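Local structure of probable chemoreceptor (Methyl-accepting chemotaxis) transmembrane protein (Rhizobium meliloti, 6D8V) at residues V249-L254 with Q260-V265; V192-L195 with W201-A204; D215-E220 with N236-G241. The protein probably serves as the sensory domain of a bacterial chemoreceptor for quaternary ammonium compounds, binding 1,1-dimethyl-prolinium in a pocket of its Cache-type domain. One frame throughout, in Å; residues are numbered along the deposited sequence.

Contact 1. Residues V249-L254 with Q260-V265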
ATOM      1  N   VAL A 249       5.855  12.955 -14.999  1.00 59.51           N
ATOM      2  CA  VAL A 249       4.910  12.419 -14.028  1.00 68.80           C
ATOM      3  C   VAL A 249       3.789  11.722 -14.784  1.00 67.37           C
ATOM      4  O   VAL A 249       3.286  12.238 -15.789  1.00 72.23           O
ATOM      5  CB  VAL A 249       4.370  13.528 -13.103  1.00 54.49           C
ATOM      6  CG1 VAL A 249       5.497  14.447 -12.686  1.00 56.58           C
ATOM      7  CG2 VAL A 249       3.296  14.315 -13.801  1.00 74.42           C
ATOM      8  N   TYR A 250       3.406  10.538 -14.309  1.00 71.45           N
ATOM      9  CA  TYR A 250       2.468   9.674 -15.028  1.00 65.85           C
ATOM     10  C   TYR A 250       1.463   9.111 -14.031  1.00 68.59           C
ATOM     11  O   TYR A 250       1.727   8.106 -13.357  1.00 77.74           O
ATOM     12  CB  TYR A 250       3.216   8.556 -15.759  1.00 59.85           C
ATOM     13  CG  TYR A 250       2.412   7.765 -16.760  1.00 61.44           C
ATOM     14  CD1 TYR A 250       2.309   8.182 -18.087  1.00 74.64           C
ATOM     15  CD2 TYR A 250       1.787   6.574 -16.395  1.00 53.79           C
ATOM     16  CE1 TYR A 250       1.589   7.450 -19.013  1.00 59.59           C
ATOM     17  CE2 TYR A 250       1.065   5.834 -17.314  1.00 60.22           C
ATOM     18  CZ  TYR A 250       0.964   6.272 -18.620  1.00 73.68           C
ATOM     19  OH  TYR A 250       0.238   5.526 -19.535  1.00 68.22           O
ATOM     20  N   PRO A 251       0.304   9.753 -13.892  1.00 68.46           N
ATOM     21  CA  PRO A 251      -0.751   9.186 -13.048  1.00 71.85           C
ATOM     22  C   PRO A 251      -1.299   7.907 -13.651  1.00 63.65           C
ATOM     23  O   PRO A 251      -1.292   7.719 -14.871  1.00 66.02           O
ATOM     24  CB  PRO A 251      -1.818  10.288 -13.015  1.00 59.61           C
ATOM     25  CG  PRO A 251      -1.541  11.136 -14.200  1.00 62.81           C
ATOM     26  CD  PRO A 251      -0.056  11.081 -14.415  1.00 64.54           C
ATOM     27  N   PHE A 252      -1.761   7.017 -12.776  1.00 53.53           N
ATOM     28  CA  PHE A 252      -2.402   5.783 -13.212  1.00 55.51           C
ATOM     29  C   PHE A 252      -3.300   5.273 -12.093  1.00 61.63           C
ATOM     30  O   PHE A 252      -2.906   5.272 -10.924  1.00 67.41           O
ATOM     31  CB  PHE A 252      -1.366   4.722 -13.606  1.00 50.18           C
ATOM     32  CG  PHE A 252      -0.522   4.240 -12.460  1.00 52.83           C
ATOM     33  CD1 PHE A 252       0.536   5.000 -11.998  1.00 53.88           C
ATOM     34  CD2 PHE A 252      -0.790   3.026 -11.851  1.00 56.24           C
ATOM     35  CE1 PHE A 252       1.311   4.563 -10.952  1.00 51.61           C
ATOM     36  CE2 PHE A 252      -0.019   2.580 -10.798  1.00 57.29           C
ATOM     37  CZ  PHE A 252       1.039   3.350 -10.352  1.00 56.07           C
ATOM     38  N   SER A 253      -4.506   4.842 -12.461  1.00 68.81           N
ATOM     39  CA  SER A 253      -5.495   4.385 -11.490  1.00 72.23           C
ATOM     40  C   SER A 253      -5.164   2.998 -10.956  1.00 62.97           C
ATOM     41  O   SER A 253      -4.750   2.106 -11.703  1.00 59.48           O
ATOM     42  CB  SER A 253      -6.890   4.354 -12.114  1.00 62.30           C
ATOM     43  OG  SER A 253      -7.462   5.648 -12.138  1.00 81.78           O
ATOM     44  N   LEU A 254      -5.412   2.779  -9.708  1.00 69.01           N
ATOM     45  CA  LEU A 254      -5.083   1.539  -9.138  1.00 59.07           C
ATOM     46  C   LEU A 254      -6.357   0.855  -9.136  1.00 79.72           C
ATOM     47  O   LEU A 254      -7.331   1.497  -8.981  1.00102.37           O
ATOM     48  CB  LEU A 254      -4.686   1.730  -7.724  1.00 55.88           C
ATOM     49  CG  LEU A 254      -3.417   2.453  -7.420  1.00 56.81           C
ATOM     50  CD1 LEU A 254      -3.246   2.330  -5.970  1.00 45.42           C
ATOM     51  CD2 LEU A 254      -2.306   1.779  -8.104  1.00 54.69           C
ATOM     52  N   GLN A 260      -5.259   6.685  -7.288  1.00 68.36           N
ATOM     53  CA  GLN A 260      -4.272   6.674  -8.351  1.00 64.36           C
ATOM     54  C   GLN A 260      -2.910   7.030  -7.772  1.00 65.96           C
ATOM     55  O   GLN A 260      -2.802   7.673  -6.725  1.00 58.21           O
ATOM     56  CB  GLN A 260      -4.638   7.646  -9.468  1.00 62.52           C
ATOM     57  CG  GLN A 260      -4.818   9.074  -9.011  1.00 79.01           C
ATOM     58  CD  GLN A 260      -4.971  10.020 -10.173  1.00 88.09           C
ATOM     59  OE1 GLN A 260      -5.109   9.590 -11.317  1.00 97.64           O
ATOM     60  NE2 GLN A 260      -4.939  11.317  -9.893  1.00 89.18           N
ATOM     61  N   TRP A 261      -1.867   6.597  -8.471  1.00 60.90           N
ATOM     62  CA  TRP A 261      -0.494   6.915  -8.119  1.00 60.64           C
ATOM     63  C   TRP A 261       0.205   7.595  -9.289  1.00 59.71           C
ATOM     64  O   TRP A 261      -0.242   7.525 -10.438  1.00 72.99           O
ATOM     65  CB  TRP A 261       0.286   5.663  -7.728  1.00 62.78           C
ATOM     66  CG  TRP A 261      -0.083   5.110  -6.391  1.00 64.17           C
ATOM     67  CD1 TRP A 261      -0.949   5.648  -5.484  1.00 65.87           C
ATOM     68  CD2 TRP A 261       0.412   3.904  -5.806  1.00 62.12           C
ATOM     69  NE1 TRP A 261      -1.021   4.847  -4.366  1.00 58.57           N
ATOM     70  CE2 TRP A 261      -0.196   3.770  -4.543  1.00 54.43           C
ATOM     71  CE3 TRP A 261       1.310   2.920  -6.233  1.00 63.22           C
ATOM     72  CZ2 TRP A 261       0.062   2.694  -3.703  1.00 49.07           C
ATOM     73  CZ3 TRP A 261       1.568   1.850  -5.396  1.00 52.28           C
ATOM     74  CH2 TRP A 261       0.948   1.749  -4.143  1.00 52.18           C
ATOM     75  N   LEU A 262       1.323   8.244  -8.986  1.00 57.96           N
ATOM     76  CA  LEU A 262       2.185   8.852  -9.988  1.00 62.82           C
ATOM     77  C   LEU A 262       3.445   8.013 -10.139  1.00 64.41           C
ATOM     78  O   LEU A 262       4.134   7.723  -9.156  1.00 68.41           O
ATOM     79  CB  LEU A 262       2.581  10.286  -9.615  1.00 68.17           C
ATOM     80  CG  LEU A 262       1.503  11.345  -9.587  1.00 72.91           C
ATOM     81  CD1 LEU A 262       0.569  11.154 -10.769  1.00 74.10           C
ATOM     82  CD2 LEU A 262       0.750  11.275  -8.275  1.00 86.33           C
ATOM     83  N   VAL A 263       3.734   7.628 -11.363  1.00 65.42           N
ATOM     84  CA  VAL A 263       5.069   7.204 -11.736  1.00 51.08           C
ATOM     85  C   VAL A 263       5.850   8.460 -12.083  1.00 62.82           C
ATOM     86  O   VAL A 263       5.348   9.344 -12.787  1.00 65.22           O
ATOM     87  CB  VAL A 263       5.025   6.222 -12.919  1.00 58.89           C
ATOM     88  CG1 VAL A 263       6.416   5.858 -13.368  1.00 59.68           C
ATOM     89  CG2 VAL A 263       4.254   4.970 -12.533  1.00 71.05           C
ATOM     90  N   LEU A 264       7.048   8.571 -11.541  1.00 61.30           N
ATOM     91  CA  LEU A 264       7.984   9.611 -11.927  1.00 69.70           C
ATOM     92  C   LEU A 264       9.130   8.933 -12.647  1.00 60.25           C
ATOM     93  O   LEU A 264       9.706   7.964 -12.141  1.00 70.22           O
ATOM     94  CB  LEU A 264       8.523  10.379 -10.718  1.00 73.58           C
ATOM     95  CG  LEU A 264       7.545  10.958  -9.706  1.00 61.30           C
ATOM     96  CD1 LEU A 264       8.335  11.699  -8.644  1.00 64.97           C
ATOM     97  CD2 LEU A 264       6.548  11.877 -10.388  1.00 54.63           C
ATOM     98  N   VAL A 265       9.464   9.438 -13.818  1.00 55.08           N
ATOM     99  CA  VAL A 265      10.537   8.875 -14.615  1.00 66.19           C
ATOM    100  C   VAL A 265      11.503  10.013 -14.906  1.00 63.24           C
ATOM    101  O   VAL A 265      11.115  11.036 -15.484  1.00 62.81           O
ATOM    102  CB  VAL A 265      10.003   8.203 -15.893  1.00 65.24           C
ATOM    103  CG1 VAL A 265       8.850   9.020 -16.467  1.00 84.77           C
ATOM    104  CG2 VAL A 265      11.119   7.982 -16.902  1.00 58.96           C
TER
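Val249 opens the pairing opposite Leu264 in a beta hairpin made by strands 243-254 and 259-268, the two inner strands of a four-stranded antiparallel sheet. The two side chains run next to each other in the same direction, Val249 CG1 being 3.6 Å from Leu264 CD2. Tyr250 and Val263 form a hydrogen-bonded pair: Tyr250 N donates a hydrogen bond to Val263 O (2.7 Å), and Val263 N donates one back to Tyr250 O. The phenol of Tyr250 then leads away from the partner strand towards helix 2-45. Pro251, with no N-H to offer, sits at a non-hydrogen-bonded position, where its CB meets Leu262 CD1 while its CA faces Trp261 O. Together with Val249 and Leu262 it belongs to the face that helix 219-228 covers. Phe252 turns to the other face, under helix 2-45, and pairs with Trp261 through Phe252 N to Trp261 O (2.8 Å) and Trp261 N to Phe252 O (3.0 Å). Its CG stands between the backbone N and the carbonyl carbon (chi1 66°), which swings the ring back across the hairpin; CE1 thereby reaches Val263 CG2 and Trp261 CB. Ser253 faces Gln260, whose CB lies beside Phe252 O and whose OE1 lies 3.8 Å from Pro251 CB. Leu254 finishes the segment over the indole of Trp261, the NE1 of which is hydrogen-bonded to OE1 of Gln197. Leu254 CD1 makes a CH-pi contact, 3.8 Å from the centroid of the five-membered ring of Trp261 and 15° off its normal.

Contact 2. Residues V192-L195 with W201-A204; sequences VYLL and WLAA
Leu194 O accepts two backbone hydrogen bonds, from Leu202 N at 2.9 Å and from Ala203 N at 3.1 Å, so that two successive residues face one: a classic beta bulge. Ala203 N lies on a lone pair in the carbonyl plane, whereas Leu202 N is tilted 20° from it. Ala203 O completes the pair by accepting from Leu194 N. The extra residue shifts the register by one, and Leu195 is matched with Trp201. Beyond the bonds, Leu194 CB meets Ala203 CB, and Leu194 CD2 approaches Leu202 CD1. Leu195 CD2 rides over one face of the Trp201 indole, 4.2 Å from the centroid of its five-membered ring, while Tyr193 CB comes to the edge of that indole at Trp201 CZ3 (3.9 Å). With CG anti to the carbonyl carbon (chi1 -60°), Tyr193 lays its ring alongside the Ala204 carbonyl, CE1 leading. An alanine in place of Tyr193 would keep CB near Trp201 but would probably leave the Ala203-Ala204 backbone without the ring beside it, opening a gap there. On one side strand 259-268 continues the sheet next to strand 191-195; helix 174-183 packs against Leu194, Leu202 and Ala203.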
ATOM      1  N   VAL A 192      13.411   5.818 -11.872  1.00 58.56           N
ATOM      2  CA  VAL A 192      11.963   5.916 -11.775  1.00 67.15           C
ATOM      3  C   VAL A 192      11.598   5.927 -10.297  1.00 60.82           C
ATOM      4  O   VAL A 192      12.196   5.222  -9.475  1.00 58.77           O
ATOM      5  CB  VAL A 192      11.212   4.794 -12.549  1.00 68.64           C
ATOM      6  CG1 VAL A 192      11.983   4.387 -13.811  1.00 57.51           C
ATOM      7  CG2 VAL A 192      10.893   3.588 -11.663  1.00 53.81           C
ATOM      8  N   TYR A 193      10.624   6.762  -9.958  1.00 66.70           N
ATOM      9  CA  TYR A 193      10.141   6.913  -8.599  1.00 56.80           C
ATOM     10  C   TYR A 193       8.621   6.800  -8.634  1.00 57.04           C
ATOM     11  O   TYR A 193       8.030   6.488  -9.670  1.00 64.30           O
ATOM     12  CB  TYR A 193      10.640   8.231  -7.997  1.00 55.78           C
ATOM     13  CG  TYR A 193      12.147   8.286  -7.957  1.00 61.17           C
ATOM     14  CD1 TYR A 193      12.862   7.412  -7.152  1.00 57.41           C
ATOM     15  CD2 TYR A 193      12.861   9.181  -8.747  1.00 65.40           C
ATOM     16  CE1 TYR A 193      14.237   7.439  -7.116  1.00 58.87           C
ATOM     17  CE2 TYR A 193      14.250   9.211  -8.711  1.00 65.33           C
ATOM     18  CZ  TYR A 193      14.933   8.334  -7.893  1.00 58.22           C
ATOM     19  OH  TYR A 193      16.316   8.343  -7.832  1.00 62.48           O
ATOM     20  N   LEU A 194       7.978   7.045  -7.497  1.00 64.55           N
ATOM     21  CA  LEU A 194       6.553   6.769  -7.366  1.00 55.35           C
ATOM     22  C   LEU A 194       5.954   7.643  -6.273  1.00 67.48           C
ATOM     23  O   LEU A 194       6.467   7.662  -5.146  1.00 65.85           O
ATOM     24  CB  LEU A 194       6.328   5.292  -7.046  1.00 61.23           C
ATOM     25  CG  LEU A 194       4.896   4.767  -7.153  1.00 72.55           C
ATOM     26  CD1 LEU A 194       4.454   4.693  -8.615  1.00 46.07           C
ATOM     27  CD2 LEU A 194       4.817   3.406  -6.486  1.00 66.51           C
ATOM     28  N   LEU A 195       4.876   8.354  -6.611  1.00 60.31           N
ATOM     29  CA  LEU A 195       4.152   9.221  -5.690  1.00 63.55           C
ATOM     30  C   LEU A 195       2.790   8.626  -5.371  1.00 68.49           C
ATOM     31  O   LEU A 195       2.211   7.883  -6.170  1.00 70.31           O
ATOM     32  CB  LEU A 195       3.970  10.633  -6.267  1.00 60.41           C
ATOM     33  CG  LEU A 195       5.222  11.502  -6.332  1.00 56.59           C
ATOM     34  CD1 LEU A 195       4.890  12.952  -6.651  1.00 56.20           C
ATOM     35  CD2 LEU A 195       5.969  11.396  -5.017  1.00 65.01           C
ATOM     36  N   TRP A 201       5.836  10.693  -1.182  1.00 58.29           N
ATOM     37  CA  TRP A 201       6.864   9.828  -1.761  1.00 54.97           C
ATOM     38  C   TRP A 201       6.640   8.384  -1.320  1.00 63.03           C
ATOM     39  O   TRP A 201       6.682   8.085  -0.121  1.00 82.77           O
ATOM     40  CB  TRP A 201       8.260  10.282  -1.353  1.00 58.14           C
ATOM     41  CG  TRP A 201       8.779  11.510  -2.041  1.00 74.76           C
ATOM     42  CD1 TRP A 201       8.699  12.802  -1.588  1.00 73.05           C
ATOM     43  CD2 TRP A 201       9.502  11.565  -3.281  1.00 76.73           C
ATOM     44  NE1 TRP A 201       9.323  13.657  -2.474  1.00 76.64           N
ATOM     45  CE2 TRP A 201       9.819  12.925  -3.522  1.00 82.69           C
ATOM     46  CE3 TRP A 201       9.910  10.601  -4.209  1.00 56.23           C
ATOM     47  CZ2 TRP A 201      10.520  13.341  -4.659  1.00 58.64           C
ATOM     48  CZ3 TRP A 201      10.612  11.019  -5.336  1.00 69.08           C
ATOM     49  CH2 TRP A 201      10.909  12.376  -5.547  1.00 64.54           C
ATOM     50  N   LEU A 202       6.412   7.490  -2.300  1.00 70.55           N
ATOM     51  CA  LEU A 202       6.330   6.047  -2.091  1.00 53.31           C
ATOM     52  C   LEU A 202       7.646   5.357  -2.421  1.00 59.77           C
ATOM     53  O   LEU A 202       8.013   4.369  -1.770  1.00 65.68           O
ATOM     54  CB  LEU A 202       5.208   5.462  -2.941  1.00 55.76           C
ATOM     55  CG  LEU A 202       3.798   5.773  -2.481  1.00 55.63           C
ATOM     56  CD1 LEU A 202       2.797   5.064  -3.359  1.00 54.82           C
ATOM     57  CD2 LEU A 202       3.639   5.343  -1.041  1.00 68.31           C
ATOM     58  N   ALA A 203       8.339   5.864  -3.440  1.00 61.27           N
ATOM     59  CA  ALA A 203       9.671   5.407  -3.814  1.00 58.34           C
ATOM     60  C   ALA A 203      10.436   6.637  -4.257  1.00 55.64           C
ATOM     61  O   ALA A 203      10.023   7.302  -5.214  1.00 61.15           O
ATOM     62  CB  ALA A 203       9.618   4.349  -4.931  1.00 49.68           C
ATOM     63  N   ALA A 204      11.526   6.941  -3.555  1.00 59.17           N
ATOM     64  CA  ALA A 204      12.219   8.215  -3.624  1.00 55.03           C
ATOM     65  C   ALA A 204      13.699   8.013  -3.892  1.00 57.16           C
ATOM     66  O   ALA A 204      14.200   6.890  -3.856  1.00 77.29           O
ATOM     67  CB  ALA A 204      12.041   8.997  -2.313  1.00 65.13           C
TER

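Contact 3. Residues D215-E220 with N236-G241; sequences DGEGVE and NLTYDG
Glu217 reaches from the turn that leads into helix 219-228 across to Leu237 and Thr238 of strand 232-239, an outermost strand of the four-stranded sheet. The turn is a type II beta turn from Gly216 to Val219, with Glu217 and Gly218 at its two central positions; Gly218 has the positive phi expected of the second and is also the N-cap residue of the helix. Glu217 thus projects from the corner of the turn, while its own carbonyl is held by the hydroxyl of Tyr214. At the root of the side chain, Glu217 CB packs on a methyl of Leu237, 3.5 Å from CD2. CG follows anti to the carbonyl carbon (chi1 -60°); Glu217 CG passes Leu237 CB at 4.0 Å, and the chain runs extended beyond it. Glutamate and leucine run antiparallel, so the aliphatic part of Glu217 lies along Leu237. Glu217 CD comes next, 3.5 Å from Leu237 CB, and there the carboxylate divides. OE2 stays beside Leu237, 3.9 Å from Leu237 CB. OE1 goes on to the strand and accepts a hydrogen bond from the backbone N-H of Thr238. Leu237 makes its backbone hydrogen bond to Phe245 of the neighbouring strand 243-254, whereas the N-H of Thr238 is turned to the other side, at the sheet's edge, where the carboxylate takes up an N-H that a further strand might otherwise pair with. A Tris molecule, probably from the crystallisation liquor, lies about 5 Å from the Glu217 side chain. The hydroxyl Thr238 OG1 adds a weak bond to Glu217 OE1 at 3.5 Å. The main bond, Thr238 N to Glu217 OE1, measures 3.1 Å and is nearly straight (166° at the hydrogen), meeting the oxygen on its syn side but 31° out of the carboxylate plane.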
ATOM      1  N   ASP A 215       7.557  18.449  -2.847  1.00 76.49           N
ATOM      2  CA  ASP A 215       7.644  19.900  -2.947  1.00105.48           C
ATOM      3  C   ASP A 215       8.908  20.320  -3.692  1.00112.77           C
ATOM      4  O   ASP A 215       9.338  21.478  -3.573  1.00128.43           O
ATOM      5  CB  ASP A 215       7.568  20.558  -1.557  1.00107.86           C
ATOM      6  CG  ASP A 215       8.918  20.706  -0.905  1.00130.76           C
ATOM      7  OD1 ASP A 215       9.465  19.689  -0.420  1.00142.46           O
ATOM      8  OD2 ASP A 215       9.432  21.846  -0.872  1.00140.65           O
ATOM      9  N   GLY A 216       9.503  19.408  -4.465  1.00 94.52           N
ATOM     10  CA  GLY A 216      10.650  19.727  -5.290  1.00 90.75           C
ATOM     11  C   GLY A 216      10.303  20.647  -6.438  1.00 99.03           C
ATOM     12  O   GLY A 216       9.255  21.299  -6.428  1.00102.56           O
ATOM     13  N   GLU A 217      11.180  20.719  -7.432  1.00 97.55           N
ATOM     14  CA  GLU A 217      10.870  21.489  -8.625  1.00101.65           C
ATOM     15  C   GLU A 217       9.670  20.885  -9.348  1.00 95.50           C
ATOM     16  O   GLU A 217       9.436  19.676  -9.311  1.00 91.00           O
ATOM     17  CB  GLU A 217      12.087  21.550  -9.548  1.00107.26           C
ATOM     18  CG  GLU A 217      13.285  22.206  -8.885  1.00121.84           C
ATOM     19  CD  GLU A 217      14.348  22.628  -9.872  1.00133.95           C
ATOM     20  OE1 GLU A 217      15.447  22.030  -9.852  1.00136.72           O
ATOM     21  OE2 GLU A 217      14.085  23.556 -10.668  1.00136.67           O
ATOM     22  N   GLY A 218       8.887  21.749  -9.986  1.00103.74           N
ATOM     23  CA  GLY A 218       7.727  21.292 -10.727  1.00 94.84           C
ATOM     24  C   GLY A 218       6.566  20.836  -9.876  1.00 88.49           C
ATOM     25  O   GLY A 218       5.741  20.043 -10.344  1.00 98.32           O
ATOM     26  N   VAL A 219       6.463  21.335  -8.643  1.00 89.98           N
ATOM     27  CA  VAL A 219       5.447  20.853  -7.711  1.00 95.26           C
ATOM     28  C   VAL A 219       4.040  21.079  -8.265  1.00 91.06           C
ATOM     29  O   VAL A 219       3.176  20.195  -8.184  1.00 82.18           O
ATOM     30  CB  VAL A 219       5.641  21.526  -6.337  1.00138.05           C
ATOM     31  CG1 VAL A 219       5.398  23.040  -6.431  1.00152.94           C
ATOM     32  CG2 VAL A 219       4.763  20.877  -5.273  1.00150.09           C
ATOM     33  N   GLU A 220       3.782  22.256  -8.837  1.00 89.44           N
ATOM     34  CA  GLU A 220       2.429  22.551  -9.300  1.00 95.73           C
ATOM     35  C   GLU A 220       1.998  21.589 -10.400  1.00 88.09           C
ATOM     36  O   GLU A 220       0.832  21.177 -10.451  1.00 93.09           O
ATOM     37  CB  GLU A 220       2.333  23.999  -9.781  1.00138.25           C
ATOM     38  CG  GLU A 220       1.865  24.984  -8.717  1.00166.23           C
ATOM     39  CD  GLU A 220       0.367  24.921  -8.474  1.00175.09           C
ATOM     40  OE1 GLU A 220      -0.348  24.305  -9.293  1.00173.01           O
ATOM     41  OE2 GLU A 220      -0.094  25.490  -7.462  1.00177.54           O
ATOM     42  N   ASN A 236      13.894  20.539 -17.099  1.00 98.06           N
ATOM     43  CA  ASN A 236      15.087  21.057 -16.530  1.00123.83           C
ATOM     44  C   ASN A 236      15.130  21.298 -15.066  1.00133.84           C
ATOM     45  O   ASN A 236      14.955  22.415 -14.639  1.00127.76           O
ATOM     46  CB  ASN A 236      15.610  22.257 -17.257  1.00125.70           C
ATOM     47  CG  ASN A 236      17.081  22.183 -17.416  1.00125.13           C
ATOM     48  OD1 ASN A 236      17.750  21.491 -16.686  1.00126.04           O
ATOM     49  ND2 ASN A 236      17.588  22.848 -18.390  1.00131.05           N
ATOM     50  N   LEU A 237      15.262  20.239 -14.286  1.00131.82           N
ATOM     51  CA  LEU A 237      15.477  20.420 -12.873  1.00124.96           C
ATOM     52  C   LEU A 237      16.746  19.742 -12.525  1.00141.85           C
ATOM     53  O   LEU A 237      17.177  18.862 -13.251  1.00132.98           O
ATOM     54  CB  LEU A 237      14.345  19.893 -12.033  1.00 98.63           C
ATOM     55  CG  LEU A 237      13.484  18.769 -12.507  1.00 94.29           C
ATOM     56  CD1 LEU A 237      13.927  17.578 -11.745  1.00 89.03           C
ATOM     57  CD2 LEU A 237      12.111  19.109 -12.055  1.00 71.77           C
ATOM     58  N   THR A 238      17.380  20.221 -11.450  1.00158.07           N
ATOM     59  CA  THR A 238      18.760  19.865 -11.115  1.00144.84           C
ATOM     60  C   THR A 238      18.990  19.331  -9.742  1.00132.72           C
ATOM     61  O   THR A 238      18.626  19.951  -8.787  1.00117.66           O
ATOM     62  CB  THR A 238      19.601  21.104 -11.197  1.00122.88           C
ATOM     63  OG1 THR A 238      18.750  22.210 -10.922  1.00116.13           O
ATOM     64  CG2 THR A 238      20.121  21.241 -12.574  1.00110.46           C
ATOM     65  N   TYR A 239      19.636  18.188  -9.646  1.00131.37           N
ATOM     66  CA  TYR A 239      20.090  17.717  -8.376  1.00134.01           C
ATOM     67  C   TYR A 239      21.499  18.176  -8.630  1.00142.85           C
ATOM     68  O   TYR A 239      22.178  17.614  -9.461  1.00147.87           O
ATOM     69  CB  TYR A 239      19.916  16.185  -8.247  1.00118.49           C
ATOM     70  CG  TYR A 239      18.546  15.742  -7.691  1.00128.92           C
ATOM     71  CD1 TYR A 239      17.581  16.676  -7.405  1.00144.50           C
ATOM     72  CD2 TYR A 239      18.214  14.392  -7.473  1.00113.73           C
ATOM     73  CE1 TYR A 239      16.338  16.308  -6.925  1.00133.25           C
ATOM     74  CE2 TYR A 239      16.960  14.033  -6.985  1.00101.81           C
ATOM     75  CZ  TYR A 239      16.025  15.013  -6.706  1.00108.27           C
ATOM     76  OH  TYR A 239      14.768  14.810  -6.197  1.00 70.58           O
ATOM     77  N   ASP A 240      21.933  19.201  -7.904  1.00140.69           N
ATOM     78  CA  ASP A 240      22.627  20.341  -8.462  1.00152.00           C
ATOM     79  C   ASP A 240      23.971  20.277  -9.146  1.00158.31           C
ATOM     80  O   ASP A 240      24.929  19.698  -8.693  1.00152.73           O
ATOM     81  CB  ASP A 240      22.540  21.607  -7.618  1.00151.40           C
ATOM     82  CG  ASP A 240      22.617  22.884  -8.482  1.00152.40           C
ATOM     83  OD1 ASP A 240      23.284  22.864  -9.522  1.00155.72           O
ATOM     84  OD2 ASP A 240      21.989  23.897  -8.149  1.00147.17           O
ATOM     85  N   GLY A 241      23.984  20.984 -10.262  1.00166.28           N
ATOM     86  CA  GLY A 241      25.080  20.995 -11.179  1.00171.36           C
ATOM     87  C   GLY A 241      25.205  19.748 -11.999  1.00168.97           C
ATOM     88  O   GLY A 241      25.314  19.815 -13.201  1.00161.00           O
TER

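In the fold
From the N terminus, the long helix 2-45 and the ligand-binding part come first, and all three contacts follow in the later sheet and its surroundings. Contact 2 closes a five-residue loop straight after strand 191-195. Contact 3 then spans helix 219-228 and the start of strand 232-239, joining the turn before the helix to the sheet's edge. Contact 1 closes last, as the hairpin of the two inner strands. The three lie in series, none nested or crossing. Contacts 1 and 2 touch where strand 259-268 borders strand 191-195, through probable hydrogen bonds from Tyr193 N to Leu264 O and from Leu195 N to Leu262 O; contact 3 stands apart, at the opposite outer strand.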